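Local coordinates for protein complement factor MASP-3 (Homo sapiens, PDB 3DEM) that is a secreted serine protease of the complement system that, through its calcium-binding CUB and EGF modules, probably associates with mannan-binding lectin and ficolins in innate immunity, at residues 194-205 with 249-260. Numbering follows the deposited sequence.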
ATOM      1  N   LEU A 194      17.114  37.724  14.952  1.00 40.51           N
ATOM      2  CA  LEU A 194      17.557  38.911  15.674  1.00 40.32           C
ATOM      3  C   LEU A 194      19.073  39.016  15.564  1.00 40.30           C
ATOM      4  O   LEU A 194      19.796  38.196  16.141  1.00 39.99           O
ATOM      5  CB  LEU A 194      17.152  38.827  17.148  1.00 40.18           C
ATOM      6  CG  LEU A 194      15.654  38.704  17.446  1.00 40.56           C
ATOM      7  CD1 LEU A 194      15.400  38.338  18.906  1.00 40.55           C
ATOM      8  CD2 LEU A 194      14.894  39.984  17.083  1.00 40.92           C
ATOM      9  N   TYR A 195      19.538  40.011  14.810  1.00 40.20           N
ATOM     10  CA  TYR A 195      20.960  40.287  14.675  1.00 40.28           C
ATOM     11  C   TYR A 195      21.319  41.521  15.486  1.00 40.41           C
ATOM     12  O   TYR A 195      20.707  42.582  15.322  1.00 40.35           O
ATOM     13  CB  TYR A 195      21.327  40.513  13.213  1.00 40.46           C
ATOM     14  CG  TYR A 195      20.878  39.409  12.286  1.00 40.62           C
ATOM     15  CD1 TYR A 195      21.668  38.287  12.075  1.00 40.39           C
ATOM     16  CD2 TYR A 195      19.663  39.499  11.607  1.00 40.64           C
ATOM     17  CE1 TYR A 195      21.257  37.280  11.212  1.00 40.75           C
ATOM     18  CE2 TYR A 195      19.244  38.501  10.755  1.00 40.28           C
ATOM     19  CZ  TYR A 195      20.039  37.397  10.562  1.00 40.83           C
ATOM     20  OH  TYR A 195      19.617  36.406   9.709  1.00 41.77           O
ATOM     21  N   THR A 196      22.318  41.389  16.351  1.00 40.12           N
ATOM     22  CA  THR A 196      22.661  42.462  17.273  1.00 40.18           C
ATOM     23  C   THR A 196      24.090  42.963  17.104  1.00 40.38           C
ATOM     24  O   THR A 196      25.049  42.193  17.221  1.00 40.42           O
ATOM     25  CB  THR A 196      22.456  42.006  18.727  1.00 40.18           C
ATOM     26  OG1 THR A 196      21.156  41.431  18.854  1.00 39.85           O
ATOM     27  CG2 THR A 196      22.584  43.176  19.689  1.00 40.02           C
ATOM     28  N   ILE A 197      24.221  44.258  16.823  1.00 40.39           N
ATOM     29  CA  ILE A 197      25.523  44.893  16.743  1.00 40.53           C
ATOM     30  C   ILE A 197      25.708  45.697  18.023  1.00 40.90           C
ATOM     31  O   ILE A 197      24.871  46.542  18.361  1.00 41.37           O
ATOM     32  CB  ILE A 197      25.653  45.804  15.499  1.00 40.54           C
ATOM     33  CG1 ILE A 197      25.349  45.015  14.218  1.00 40.33           C
ATOM     34  CG2 ILE A 197      27.054  46.434  15.431  1.00 40.28           C
ATOM     35  CD1 ILE A 197      25.225  45.877  12.983  1.00 39.94           C
ATOM     36  N   GLU A 198      26.774  45.402  18.760  1.00 40.86           N
ATOM     37  CA  GLU A 198      27.078  46.121  19.990  1.00 41.36           C
ATOM     38  C   GLU A 198      28.525  46.576  19.988  1.00 41.10           C
ATOM     39  O   GLU A 198      29.429  45.760  20.142  1.00 40.94           O
ATOM     40  CB  GLU A 198      26.857  45.218  21.203  1.00 41.52           C
ATOM     41  CG  GLU A 198      25.412  44.885  21.483  1.00 43.56           C
ATOM     42  CD  GLU A 198      24.881  45.594  22.711  1.00 46.57           C
ATOM     43  OE1 GLU A 198      25.561  46.544  23.183  1.00 47.03           O
ATOM     44  OE2 GLU A 198      23.795  45.189  23.202  1.00 46.41           O
ATOM     45  N   LEU A 199      28.745  47.874  19.817  1.00 41.18           N
ATOM     46  CA  LEU A 199      30.092  48.429  19.920  1.00 41.50           C
ATOM     47  C   LEU A 199      30.240  49.239  21.196  1.00 41.50           C
ATOM     48  O   LEU A 199      29.262  49.507  21.889  1.00 41.57           O
ATOM     49  CB  LEU A 199      30.407  49.322  18.725  1.00 41.34           C
ATOM     50  CG  LEU A 199      30.044  48.777  17.346  1.00 42.11           C
ATOM     51  CD1 LEU A 199      30.282  49.857  16.311  1.00 42.25           C
ATOM     52  CD2 LEU A 199      30.840  47.519  17.017  1.00 41.97           C
ATOM     53  N   GLU A 200      31.473  49.636  21.487  1.00 41.82           N
ATOM     54  CA  GLU A 200      31.774  50.461  22.646  1.00 42.09           C
ATOM     55  C   GLU A 200      31.170  51.857  22.497  1.00 42.21           C
ATOM     56  O   GLU A 200      30.920  52.327  21.386  1.00 42.19           O
ATOM     57  CB  GLU A 200      33.291  50.551  22.835  1.00 42.04           C
ATOM     58  CG  GLU A 200      33.746  51.547  23.881  1.00 42.19           C
ATOM     59  CD  GLU A 200      35.241  51.816  23.815  1.00 42.36           C
ATOM     60  OE1 GLU A 200      35.924  51.186  22.976  1.00 42.86           O
ATOM     61  OE2 GLU A 200      35.731  52.656  24.600  1.00 41.98           O
ATOM     62  N   GLU A 201      30.933  52.505  23.633  1.00 42.40           N
ATOM     63  CA  GLU A 201      30.397  53.859  23.669  1.00 42.61           C
ATOM     64  C   GLU A 201      31.215  54.805  22.794  1.00 42.46           C
ATOM     65  O   GLU A 201      32.442  54.844  22.889  1.00 42.65           O
ATOM     66  CB  GLU A 201      30.388  54.371  25.114  1.00 42.84           C
ATOM     67  CG  GLU A 201      29.691  55.716  25.317  1.00 43.58           C
ATOM     68  CD  GLU A 201      28.189  55.640  25.073  1.00 44.41           C
ATOM     69  OE1 GLU A 201      27.728  54.674  24.419  1.00 44.80           O
ATOM     70  OE2 GLU A 201      27.470  56.551  25.537  1.00 44.92           O
ATOM     71  N   GLY A 202      30.532  55.566  21.944  1.00 42.21           N
ATOM     72  CA  GLY A 202      31.205  56.563  21.120  1.00 42.00           C
ATOM     73  C   GLY A 202      31.440  56.139  19.683  1.00 41.81           C
ATOM     74  O   GLY A 202      31.858  56.949  18.854  1.00 41.81           O
ATOM     75  N   PHE A 203      31.187  54.868  19.386  1.00 41.67           N
ATOM     76  CA  PHE A 203      31.230  54.386  18.008  1.00 41.53           C
ATOM     77  C   PHE A 203      29.860  54.543  17.382  1.00 41.39           C
ATOM     78  O   PHE A 203      28.848  54.396  18.056  1.00 41.19           O
ATOM     79  CB  PHE A 203      31.664  52.922  17.944  1.00 41.57           C
ATOM     80  CG  PHE A 203      33.133  52.716  18.163  1.00 41.82           C
ATOM     81  CD1 PHE A 203      34.054  53.216  17.263  1.00 41.97           C
ATOM     82  CD2 PHE A 203      33.593  52.018  19.265  1.00 42.32           C
ATOM     83  CE1 PHE A 203      35.409  53.034  17.464  1.00 42.43           C
ATOM     84  CE2 PHE A 203      34.950  51.830  19.471  1.00 42.41           C
ATOM     85  CZ  PHE A 203      35.858  52.338  18.570  1.00 42.07           C
ATOM     86  N   MET A 204      29.829  54.852  16.094  1.00 41.46           N
ATOM     87  CA  MET A 204      28.572  55.025  15.382  1.00 41.62           C
ATOM     88  C   MET A 204      28.518  54.072  14.201  1.00 41.32           C
ATOM     89  O   MET A 204      29.422  54.050  13.366  1.00 41.51           O
ATOM     90  CB  MET A 204      28.410  56.476  14.929  1.00 41.55           C
ATOM     91  CG  MET A 204      28.105  57.444  16.076  1.00 41.86           C
ATOM     92  SD  MET A 204      28.173  59.169  15.563  1.00 43.33           S
ATOM     93  CE  MET A 204      27.946  58.992  13.790  1.00 44.43           C
ATOM     94  N   VAL A 205      27.453  53.281  14.136  1.00 41.02           N
ATOM     95  CA  VAL A 205      27.366  52.207  13.163  1.00 40.81           C
ATOM     96  C   VAL A 205      26.775  52.672  11.843  1.00 40.71           C
ATOM     97  O   VAL A 205      25.677  53.223  11.803  1.00 40.69           O
ATOM     98  CB  VAL A 205      26.520  51.035  13.697  1.00 40.91           C
ATOM     99  CG1 VAL A 205      26.442  49.912  12.659  1.00 40.43           C
ATOM    100  CG2 VAL A 205      27.095  50.527  15.005  1.00 40.77           C
ATOM    101  N   ILE A 249      22.593  53.381   5.656  1.00 40.33           N
ATOM    102  CA  ILE A 249      22.086  53.994   6.874  1.00 40.42           C
ATOM    103  C   ILE A 249      23.217  54.396   7.814  1.00 40.45           C
ATOM    104  O   ILE A 249      23.961  53.542   8.306  1.00 40.42           O
ATOM    105  CB  ILE A 249      21.114  53.046   7.599  1.00 40.48           C
ATOM    106  CG1 ILE A 249      19.877  52.811   6.729  1.00 40.49           C
ATOM    107  CG2 ILE A 249      20.729  53.597   8.973  1.00 40.28           C
ATOM    108  CD1 ILE A 249      19.036  51.619   7.162  1.00 40.74           C
ATOM    109  N   SER A 250      23.341  55.699   8.052  1.00 40.40           N
ATOM    110  CA  SER A 250      24.291  56.216   9.028  1.00 40.61           C
ATOM    111  C   SER A 250      23.603  56.444  10.374  1.00 40.74           C
ATOM    112  O   SER A 250      22.844  57.400  10.540  1.00 40.82           O
ATOM    113  CB  SER A 250      24.904  57.528   8.533  1.00 40.53           C
ATOM    114  OG  SER A 250      25.562  57.344   7.292  1.00 40.91           O
ATOM    115  N   THR A 251      23.861  55.562  11.332  1.00 40.78           N
ATOM    116  CA  THR A 251      23.333  55.746  12.678  1.00 40.87           C
ATOM    117  C   THR A 251      24.285  56.615  13.491  1.00 41.06           C
ATOM    118  O   THR A 251      25.422  56.874  13.078  1.00 41.35           O
ATOM    119  CB  THR A 251      23.091  54.397  13.407  1.00 41.09           C
ATOM    120  OG1 THR A 251      24.332  53.868  13.892  1.00 41.18           O
ATOM    121  CG2 THR A 251      22.439  53.378  12.473  1.00 40.21           C
ATOM    122  N   GLN A 252      23.805  57.093  14.630  1.00 41.12           N
ATOM    123  CA  GLN A 252      24.637  57.833  15.561  1.00 40.95           C
ATOM    124  C   GLN A 252      24.764  56.962  16.800  1.00 40.88           C
ATOM    125  O   GLN A 252      24.891  57.455  17.917  1.00 41.02           O
ATOM    126  CB  GLN A 252      23.994  59.177  15.903  1.00 41.14           C
ATOM    127  CG  GLN A 252      23.621  60.011  14.679  1.00 41.29           C
ATOM    128  CD  GLN A 252      24.835  60.435  13.863  1.00 41.57           C
ATOM    129  OE1 GLN A 252      25.021  59.983  12.725  1.00 41.75           O
ATOM    130  NE2 GLN A 252      25.671  61.295  14.443  1.00 40.52           N
ATOM    131  N   SER A 253      24.735  55.653  16.579  1.00 40.82           N
ATOM    132  CA  SER A 253      24.602  54.698  17.664  1.00 40.82           C
ATOM    133  C   SER A 253      25.680  53.628  17.621  1.00 40.61           C
ATOM    134  O   SER A 253      26.104  53.205  16.548  1.00 40.38           O
ATOM    135  CB  SER A 253      23.224  54.040  17.596  1.00 40.88           C
ATOM    136  OG  SER A 253      22.988  53.223  18.730  1.00 41.79           O
ATOM    137  N   HIS A 254      26.118  53.192  18.800  1.00 40.41           N
ATOM    138  CA  HIS A 254      27.099  52.124  18.888  1.00 40.53           C
ATOM    139  C   HIS A 254      26.409  50.767  18.923  1.00 40.50           C
ATOM    140  O   HIS A 254      27.067  49.732  18.903  1.00 40.64           O
ATOM    141  CB  HIS A 254      27.968  52.294  20.126  1.00 40.43           C
ATOM    142  CG  HIS A 254      27.193  52.311  21.400  1.00 40.67           C
ATOM    143  ND1 HIS A 254      26.761  51.161  22.024  1.00 40.66           N
ATOM    144  CD2 HIS A 254      26.766  53.341  22.169  1.00 40.91           C
ATOM    145  CE1 HIS A 254      26.101  51.481  23.123  1.00 40.79           C
ATOM    146  NE2 HIS A 254      26.091  52.797  23.234  1.00 41.13           N
ATOM    147  N   SER A 255      25.082  50.779  18.980  1.00 40.38           N
ATOM    148  CA  SER A 255      24.323  49.539  18.998  1.00 40.68           C
ATOM    149  C   SER A 255      23.119  49.573  18.066  1.00 40.58           C
ATOM    150  O   SER A 255      22.409  50.576  17.981  1.00 40.68           O
ATOM    151  CB  SER A 255      23.860  49.218  20.413  1.00 40.76           C
ATOM    152  OG  SER A 255      22.969  50.215  20.867  1.00 41.34           O
ATOM    153  N   VAL A 256      22.891  48.458  17.383  1.00 40.39           N
ATOM    154  CA  VAL A 256      21.840  48.357  16.383  1.00 40.41           C
ATOM    155  C   VAL A 256      21.194  46.981  16.453  1.00 40.50           C
ATOM    156  O   VAL A 256      21.879  45.969  16.645  1.00 40.63           O
ATOM    157  CB  VAL A 256      22.406  48.571  14.953  1.00 40.48           C
ATOM    158  CG1 VAL A 256      21.327  48.341  13.913  1.00 40.16           C
ATOM    159  CG2 VAL A 256      23.018  49.969  14.814  1.00 40.11           C
ATOM    160  N   LEU A 257      19.873  46.942  16.315  1.00 40.27           N
ATOM    161  CA  LEU A 257      19.174  45.672  16.190  1.00 40.35           C
ATOM    162  C   LEU A 257      18.539  45.528  14.815  1.00 40.42           C
ATOM    163  O   LEU A 257      17.827  46.418  14.350  1.00 40.50           O
ATOM    164  CB  LEU A 257      18.101  45.518  17.269  1.00 40.34           C
ATOM    165  CG  LEU A 257      17.187  44.303  17.074  1.00 40.65           C
ATOM    166  CD1 LEU A 257      17.909  42.995  17.422  1.00 40.33           C
ATOM    167  CD2 LEU A 257      15.899  44.446  17.877  1.00 40.33           C
ATOM    168  N   ILE A 258      18.804  44.401  14.169  1.00 40.51           N
ATOM    169  CA  ILE A 258      18.180  44.075  12.902  1.00 40.51           C
ATOM    170  C   ILE A 258      17.244  42.895  13.135  1.00 40.70           C
ATOM    171  O   ILE A 258      17.667  41.828  13.599  1.00 40.79           O
ATOM    172  CB  ILE A 258      19.225  43.713  11.830  1.00 40.71           C
ATOM    173  CG1 ILE A 258      20.188  44.886  11.606  1.00 40.99           C
ATOM    174  CG2 ILE A 258      18.547  43.334  10.521  1.00 40.93           C
ATOM    175  CD1 ILE A 258      21.587  44.461  11.242  1.00 40.79           C
ATOM    176  N   LEU A 259      15.968  43.104  12.835  1.00 40.48           N
ATOM    177  CA  LEU A 259      14.979  42.046  12.903  1.00 40.41           C
ATOM    178  C   LEU A 259      14.574  41.637  11.492  1.00 40.37           C
ATOM    179  O   LEU A 259      14.189  42.481  10.675  1.00 40.25           O
ATOM    180  CB  LEU A 259      13.753  42.500  13.702  1.00 40.21           C
ATOM    181  CG  LEU A 259      12.604  41.486  13.841  1.00 41.09           C
ATOM    182  CD1 LEU A 259      11.843  41.656  15.151  1.00 40.86           C
ATOM    183  CD2 LEU A 259      11.644  41.565  12.659  1.00 41.43           C
ATOM    184  N   PHE A 260      14.684  40.344  11.208  1.00 40.21           N
ATOM    185  CA  PHE A 260      14.253  39.801   9.931  1.00 40.40           C
ATOM    186  C   PHE A 260      13.131  38.794  10.132  1.00 40.34           C
ATOM    187  O   PHE A 260      13.320  37.764  10.771  1.00 40.40           O
ATOM    188  CB  PHE A 260      15.425  39.160   9.175  1.00 40.47           C
ATOM    189  CG  PHE A 260      15.042  38.578   7.839  1.00 40.55           C
ATOM    190  CD1 PHE A 260      14.277  39.315   6.939  1.00 40.49           C
ATOM    191  CD2 PHE A 260      15.458  37.302   7.475  1.00 40.60           C
ATOM    192  CE1 PHE A 260      13.922  38.783   5.704  1.00 40.42           C
ATOM    193  CE2 PHE A 260      15.110  36.762   6.243  1.00 40.49           C
ATOM    194  CZ  PHE A 260      14.340  37.506   5.354  1.00 40.59           C
TER
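In the second CUB domain, a jelly-roll-like beta sandwich, strands 194-198 and 255-260 pair antiparallel, and the loops at one end cross from one sheet to the other. Tyr195 and Ile258 form a hydrogen-bonded pair, with Tyr195 N to Ile258 O at 2.9 Å and the return bond almost straight at 179°. Ile197 and Val256 repeat this pair of hydrogen bonds. Leu199 N then donates to His254 O at 2.7 Å, beyond the last paired residues.

The side chains of Tyr195, Ile197, Val256 and Ile258 point into the sandwich. The Tyr195 CG is anti to its carbonyl carbon (chi1 -53°), which lays the ring along strand 255-260. Its edge meets the Ile258 carbonyl and Phe260 CB. On the other face, Leu194 CD2 lies 4.0 Å from Leu259 CD1.

At the loops, His254 lies against the type II turn from Glu200 to Phe203, its CB 3.2 Å from Glu200 O and near Phe203 O. Its CG sits between the backbone N and the carbonyl carbon (chi1 58°), which directs the ring toward the turn. Glu201 N lies over one face of the imidazole.

Val205 O accepts twice from Thr251: from OG1 at 2.6 Å, on a lone pair, and from the backbone N. Thr251 OG1 also accepts from Ser253 N, making an ST turn. Val205 N donates to Ser253 O at 2.8 Å, and Val205 CB packs 3.8 Å from Val256 CG2, joining the two sheets. The Met204 side chain crosses Gln252 at a slant, with Met204 CG 3.5 Å from Gln252 CA.

Strand 192-198 is outermost in its sheet, with 255-261 between it and strand 227-232. From the facing sheet, Ile178 of strand 175-179 and Leu273 and Tyr275 of strand 272-277 pack against the inward side chains.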